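Local coordinates for protein tRNA modification GTPase MnmE (Chlorobium tepidum, PDB 3GEE) that probably hydrolyses GTP and takes part in adding a carboxymethylaminomethyl group to the wobble uridine (U34) of certain tRNAs, at residues A[144-149]-A[163-168]; A[233-238]-A[312-317]. All coordinates share one frame; numbering follows the deposited sequence.

In the fold
Both contacts are largely buried and lie within one chain, but they hold different elements in different parts of MnmE. Interaction 1 packs helix 140-151 against helix 155-166, consecutive helices of the chain, close to the bound folinic acid and to the second subunit. Interaction 2 pairs two neighbouring parallel strands, 234-239 and 315-321, inside the GTP-binding domain, and no other chain of the assembly touches it. Their chemistry follows: no hydrogen bond crosses between 144-149 and 163-168, where methyl groups and thioethers meet, whereas backbone hydrogen bonds and an aspartate join 233-238 to 312-317. The two contacts lie about 26 Å apart, centre to centre, and do not touch.

Interaction 1 of 2, residues A[144-149]-A[163-168]; sequences EAIGEM and SQMKGD
The flat groups are the Q164 amide and the E148 carboxylate, whose planes stand 73° apart. Amide NE2 of Q164 is 3.9 Å from OE2 of E148 and 4.0 Å from CB of E144, but its hydrogen bond goes to the backbone O of L141, near the start of helix 140-151. The E144 carboxylate turns elsewhere, to R413 and H414. Between the helices, CB of A145 points at the other backbone and sits 3.5 Å from N of M165 and 3.6 Å from CB of Q164. Further along, the side chains of M149 and M165 cross at about a right angle. The bend of M149 at chi3 (-53°) places its CE 3.5 Å from SD of M165 and 3.7 Å from CE of M165. An alanine in place of M149 would probably open a gap beside the M165 thioether and leave that side chain freer to turn. V107 and D78 of the second subunit pack on M149 and M165 respectively. I146 lies by K476, a predicted folate-binding residue. The contact thus joins two successive helices of the helical domain through apolar contacts, while the E144 carboxylate and the Q164 amide are bonded outside the two segments.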
loop_
_atom_site.group_PDB
_atom_site.type_symbol
_atom_site.label_atom_id
_atom_site.label_comp_id
_atom_site.label_asym_id
_atom_site.label_seq_id
_atom_site.Cartn_x
_atom_site.Cartn_y
_atom_site.Cartn_z
ATOM N N GLU A 144 -15.417 0.125 -15.721
ATOM C CA GLU A 144 -15.224 -1.242 -15.250
ATOM C C GLU A 144 -13.793 -1.706 -15.493
ATOM O O GLU A 144 -13.230 -2.450 -14.687
ATOM C CB GLU A 144 -16.197 -2.197 -15.942
ATOM C CG GLU A 144 -17.652 -1.993 -15.579
ATOM C CD GLU A 144 -18.535 -3.109 -16.094
ATOM O OE1 GLU A 144 -18.591 -4.173 -15.439
ATOM O OE2 GLU A 144 -19.180 -2.924 -17.149
ATOM N N ALA A 145 -13.210 -1.252 -16.600
ATOM C CA ALA A 145 -11.858 -1.639 -16.984
ATOM C C ALA A 145 -10.824 -1.165 -15.970
ATOM O O ALA A 145 -9.842 -1.860 -15.714
ATOM C CB ALA A 145 -11.526 -1.109 -18.362
ATOM N N ILE A 146 -11.046 0.015 -15.397
ATOM C CA ILE A 146 -10.130 0.544 -14.392
ATOM C C ILE A 146 -10.078 -0.405 -13.205
ATOM O O ILE A 146 -8.987 -0.774 -12.750
ATOM C CB ILE A 146 -10.510 1.965 -13.923
ATOM C CG1 ILE A 146 -10.310 2.975 -15.058
ATOM C CG2 ILE A 146 -9.673 2.357 -12.712
ATOM C CD1 ILE A 146 -11.133 4.229 -14.912
ATOM N N GLY A 147 -11.259 -0.799 -12.723
ATOM C CA GLY A 147 -11.384 -1.762 -11.632
ATOM C C GLY A 147 -10.695 -3.058 -11.996
ATOM O O GLY A 147 -9.812 -3.523 -11.281
ATOM N N GLU A 148 -11.081 -3.615 -13.139
ATOM C CA GLU A 148 -10.536 -4.879 -13.625
ATOM C C GLU A 148 -9.008 -4.910 -13.652
ATOM O O GLU A 148 -8.402 -5.959 -13.460
ATOM C CB GLU A 148 -11.089 -5.201 -15.015
ATOM C CG GLU A 148 -12.513 -5.739 -15.013
ATOM C CD GLU A 148 -13.023 -6.086 -16.409
ATOM O OE1 GLU A 148 -12.200 -6.372 -17.315
ATOM O OE2 GLU A 148 -14.261 -6.081 -16.599
ATOM N N MET A 149 -8.393 -3.760 -13.884
ATOM C CA MET A 149 -6.942 -3.672 -13.990
ATOM C C MET A 149 -6.264 -3.730 -12.632
ATOM O O MET A 149 -5.244 -4.402 -12.464
ATOM C CB MET A 149 -6.548 -2.378 -14.696
ATOM C CG MET A 149 -5.067 -2.278 -14.998
ATOM S SD MET A 149 -4.723 -0.897 -16.073
ATOM C CE MET A 149 -5.883 -1.256 -17.388
ATOM N N SER A 163 -6.853 -3.212 -22.816
ATOM C CA SER A 163 -7.633 -3.119 -24.046
ATOM C C SER A 163 -8.970 -2.407 -23.821
ATOM O O SER A 163 -9.347 -1.518 -24.590
ATOM C CB SER A 163 -7.864 -4.510 -24.634
ATOM O OG SER A 163 -8.769 -4.457 -25.723
ATOM N N GLN A 164 -9.671 -2.792 -22.759
ATOM C CA GLN A 164 -10.981 -2.225 -22.459
ATOM C C GLN A 164 -10.888 -0.765 -22.002
ATOM O O GLN A 164 -11.805 0.026 -22.242
ATOM C CB GLN A 164 -11.701 -3.084 -21.417
ATOM C CG GLN A 164 -13.176 -2.737 -21.209
ATOM C CD GLN A 164 -13.943 -3.844 -20.510
ATOM O OE1 GLN A 164 -13.911 -4.999 -20.938
ATOM N NE2 GLN A 164 -14.640 -3.499 -19.434
ATOM N N MET A 165 -9.779 -0.424 -21.348
ATOM C CA MET A 165 -9.526 0.941 -20.886
ATOM C C MET A 165 -9.228 1.839 -22.092
ATOM O O MET A 165 -9.753 2.948 -22.208
ATOM C CB MET A 165 -8.363 0.942 -19.886
ATOM C CG MET A 165 -8.219 2.219 -19.062
ATOM S SD MET A 165 -6.906 2.116 -17.812
ATOM C CE MET A 165 -5.425 2.076 -18.834
ATOM N N LYS A 166 -8.396 1.322 -22.992
ATOM C CA LYS A 166 -8.110 1.933 -24.286
ATOM C C LYS A 166 -9.395 2.110 -25.116
ATOM O O LYS A 166 -9.461 2.981 -25.988
ATOM C CB LYS A 166 -7.113 1.046 -25.033
ATOM C CG LYS A 166 -6.235 1.742 -26.048
ATOM C CD LYS A 166 -5.156 0.779 -26.528
ATOM C CE LYS A 166 -4.284 1.394 -27.607
ATOM N NZ LYS A 166 -3.307 0.405 -28.145
ATOM N N GLY A 167 -10.399 1.271 -24.851
ATOM C CA GLY A 167 -11.732 1.415 -25.447
ATOM C C GLY A 167 -12.032 0.545 -26.658
ATOM O O GLY A 167 -13.060 0.730 -27.317
ATOM N N ASP A 168 -11.140 -0.405 -26.948
ATOM C CA ASP A 168 -11.269 -1.302 -28.103
ATOM C C ASP A 168 -12.687 -1.861 -28.302
ATOM O O ASP A 168 -13.219 -1.847 -29.422
ATOM C CB ASP A 168 -10.261 -2.455 -28.007
ATOM C CG ASP A 168 -8.816 -2.001 -28.202
ATOM O OD1 ASP A 168 -8.572 -0.782 -28.353
ATOM O OD2 ASP A 168 -7.915 -2.874 -28.203
#

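Interaction 2 of 2, residues A[233-238]-A[312-317]; sequences GVSTVI and EADLIL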
loop_
_atom_site.group_PDB
_atom_site.type_symbol
_atom_site.label_atom_id
_atom_site.label_comp_id
_atom_site.label_asym_id
_atom_site.label_seq_id
_atom_site.Cartn_x
_atom_site.Cartn_y
_atom_site.Cartn_z
ATOM N N GLY A 233 -11.423 -16.269 -14.263
ATOM C CA GLY A 233 -10.793 -17.584 -14.155
ATOM C C GLY A 233 -11.716 -18.767 -14.370
ATOM O O GLY A 233 -12.942 -18.631 -14.367
ATOM N N VAL A 234 -11.110 -19.935 -14.558
ATOM C CA VAL A 234 -11.839 -21.186 -14.723
ATOM C C VAL A 234 -12.403 -21.612 -13.372
ATOM O O VAL A 234 -11.654 -21.986 -12.466
ATOM C CB VAL A 234 -10.922 -22.299 -15.298
ATOM C CG1 VAL A 234 -11.632 -23.646 -15.318
ATOM C CG2 VAL A 234 -10.440 -21.932 -16.692
ATOM N N SER A 235 -13.724 -21.533 -13.237
ATOM C CA SER A 235 -14.394 -21.937 -12.005
ATOM C C SER A 235 -14.411 -23.454 -11.907
ATOM O O SER A 235 -14.883 -24.140 -12.815
ATOM C CB SER A 235 -15.815 -21.381 -11.948
ATOM O OG SER A 235 -16.581 -21.862 -13.033
ATOM N N THR A 236 -13.873 -23.972 -10.811
ATOM C CA THR A 236 -13.734 -25.412 -10.637
ATOM C C THR A 236 -14.331 -25.868 -9.308
ATOM O O THR A 236 -14.047 -25.291 -8.254
ATOM C CB THR A 236 -12.255 -25.868 -10.738
ATOM O OG1 THR A 236 -11.503 -25.305 -9.660
ATOM C CG2 THR A 236 -11.633 -25.414 -12.045
ATOM N N VAL A 237 -15.166 -26.900 -9.371
ATOM C CA VAL A 237 -15.741 -27.498 -8.170
ATOM C C VAL A 237 -14.964 -28.756 -7.801
ATOM O O VAL A 237 -14.616 -29.562 -8.667
ATOM C CB VAL A 237 -17.246 -27.830 -8.344
ATOM C CG1 VAL A 237 -17.792 -28.528 -7.106
ATOM C CG2 VAL A 237 -18.043 -26.564 -8.620
ATOM N N ILE A 238 -14.677 -28.903 -6.511
ATOM C CA ILE A 238 -14.071 -30.120 -5.991
ATOM C C ILE A 238 -15.135 -30.886 -5.205
ATOM O O ILE A 238 -15.529 -30.483 -4.106
ATOM C CB ILE A 238 -12.824 -29.825 -5.125
ATOM C CG1 ILE A 238 -11.817 -28.981 -5.914
ATOM C CG2 ILE A 238 -12.174 -31.123 -4.667
ATOM C CD1 ILE A 238 -10.887 -28.155 -5.049
ATOM N N GLU A 312 -23.178 -23.739 -13.669
ATOM C CA GLU A 312 -22.088 -22.803 -13.981
ATOM C C GLU A 312 -20.821 -23.173 -13.209
ATOM O O GLU A 312 -20.560 -22.666 -12.117
ATOM C CB GLU A 312 -22.484 -21.330 -13.747
ATOM C CG GLU A 312 -23.616 -20.819 -14.644
ATOM C CD GLU A 312 -23.249 -20.803 -16.124
ATOM O OE1 GLU A 312 -22.232 -20.170 -16.484
ATOM O OE2 GLU A 312 -23.986 -21.422 -16.925
ATOM N N ALA A 313 -20.063 -24.094 -13.794
ATOM C CA ALA A 313 -18.774 -24.539 -13.281
ATOM C C ALA A 313 -18.035 -25.153 -14.460
ATOM O O ALA A 313 -18.533 -26.084 -15.087
ATOM C CB ALA A 313 -18.958 -25.560 -12.168
ATOM N N ASP A 314 -16.861 -24.618 -14.774
ATOM C CA ASP A 314 -16.131 -25.017 -15.977
ATOM C C ASP A 314 -15.524 -26.409 -15.865
ATOM O O ASP A 314 -15.502 -27.163 -16.838
ATOM C CB ASP A 314 -15.032 -24.003 -16.303
ATOM C CG ASP A 314 -15.547 -22.584 -16.383
ATOM O OD1 ASP A 314 -16.494 -22.331 -17.159
ATOM O OD2 ASP A 314 -15.000 -21.717 -15.669
ATOM N N LEU A 315 -15.032 -26.737 -14.673
ATOM C CA LEU A 315 -14.313 -27.981 -14.445
ATOM C C LEU A 315 -14.711 -28.597 -13.114
ATOM O O LEU A 315 -14.615 -27.955 -12.070
ATOM C CB LEU A 315 -12.801 -27.730 -14.497
ATOM C CG LEU A 315 -11.784 -28.780 -14.041
ATOM C CD1 LEU A 315 -11.871 -30.039 -14.886
ATOM C CD2 LEU A 315 -10.377 -28.207 -14.094
ATOM N N ILE A 316 -15.172 -29.843 -13.160
ATOM C CA ILE A 316 -15.483 -30.586 -11.946
ATOM C C ILE A 316 -14.409 -31.637 -11.707
ATOM O O ILE A 316 -14.094 -32.430 -12.598
ATOM C CB ILE A 316 -16.879 -31.253 -11.995
ATOM C CG1 ILE A 316 -17.960 -30.222 -12.334
ATOM C CG2 ILE A 316 -17.182 -31.927 -10.662
ATOM C CD1 ILE A 316 -19.326 -30.811 -12.627
ATOM N N LEU A 317 -13.829 -31.611 -10.509
ATOM C CA LEU A 317 -12.928 -32.662 -10.070
ATOM C C LEU A 317 -13.651 -33.493 -9.024
ATOM O O LEU A 317 -13.936 -33.002 -7.927
ATOM C CB LEU A 317 -11.633 -32.090 -9.477
ATOM C CG LEU A 317 -10.689 -31.182 -10.274
ATOM C CD1 LEU A 317 -9.489 -30.823 -9.413
ATOM C CD2 LEU A 317 -10.225 -31.803 -11.584
#
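Strands 234-238 and 315-317 run parallel at 23°, their axes 4.7 Å apart, with T236 bridged to L315, V237 to I316 and I238 to L317. Backbone bonds alternate between them: L315 N to S235 O, V237 N to L315 O and L317 N to V237 O, the last at 2.9 Å and nearly straight at 171°. Ahead of the ladder, the D314 side chain reaches back to 233-238. Its OD2 accepts from S235 N at 2.8 Å, met on the anti side of the carboxylate, while OD1 forms a salt bridge with R228. The hydroxyl of S235, placed between its own backbone N and carbonyl carbon (chi1 60°), accepts in turn from D314 N at 3.3 Å. On one face of the sheet T236 and L315 lie side by side, with T236 CG2 3.6 Å from L315 CB. Nearer the start of the pair, V234 CG1 lies 3.6 Å from D314 CB, and both residues touch L395 of helix 394-397. V237, on the face it shares with I316, meets A313 CB of the preceding loop through CG2 at 3.8 Å, and M308 and M310 also touch V237. Strands 281-286 and 345-351 flank the pair within the sheet. This is the parallel core of a Ras-like G domain: strand 234-239 leads into the P-loop and helix 246-252, and I238 lies close to K246, a predicted GTP-binding residue.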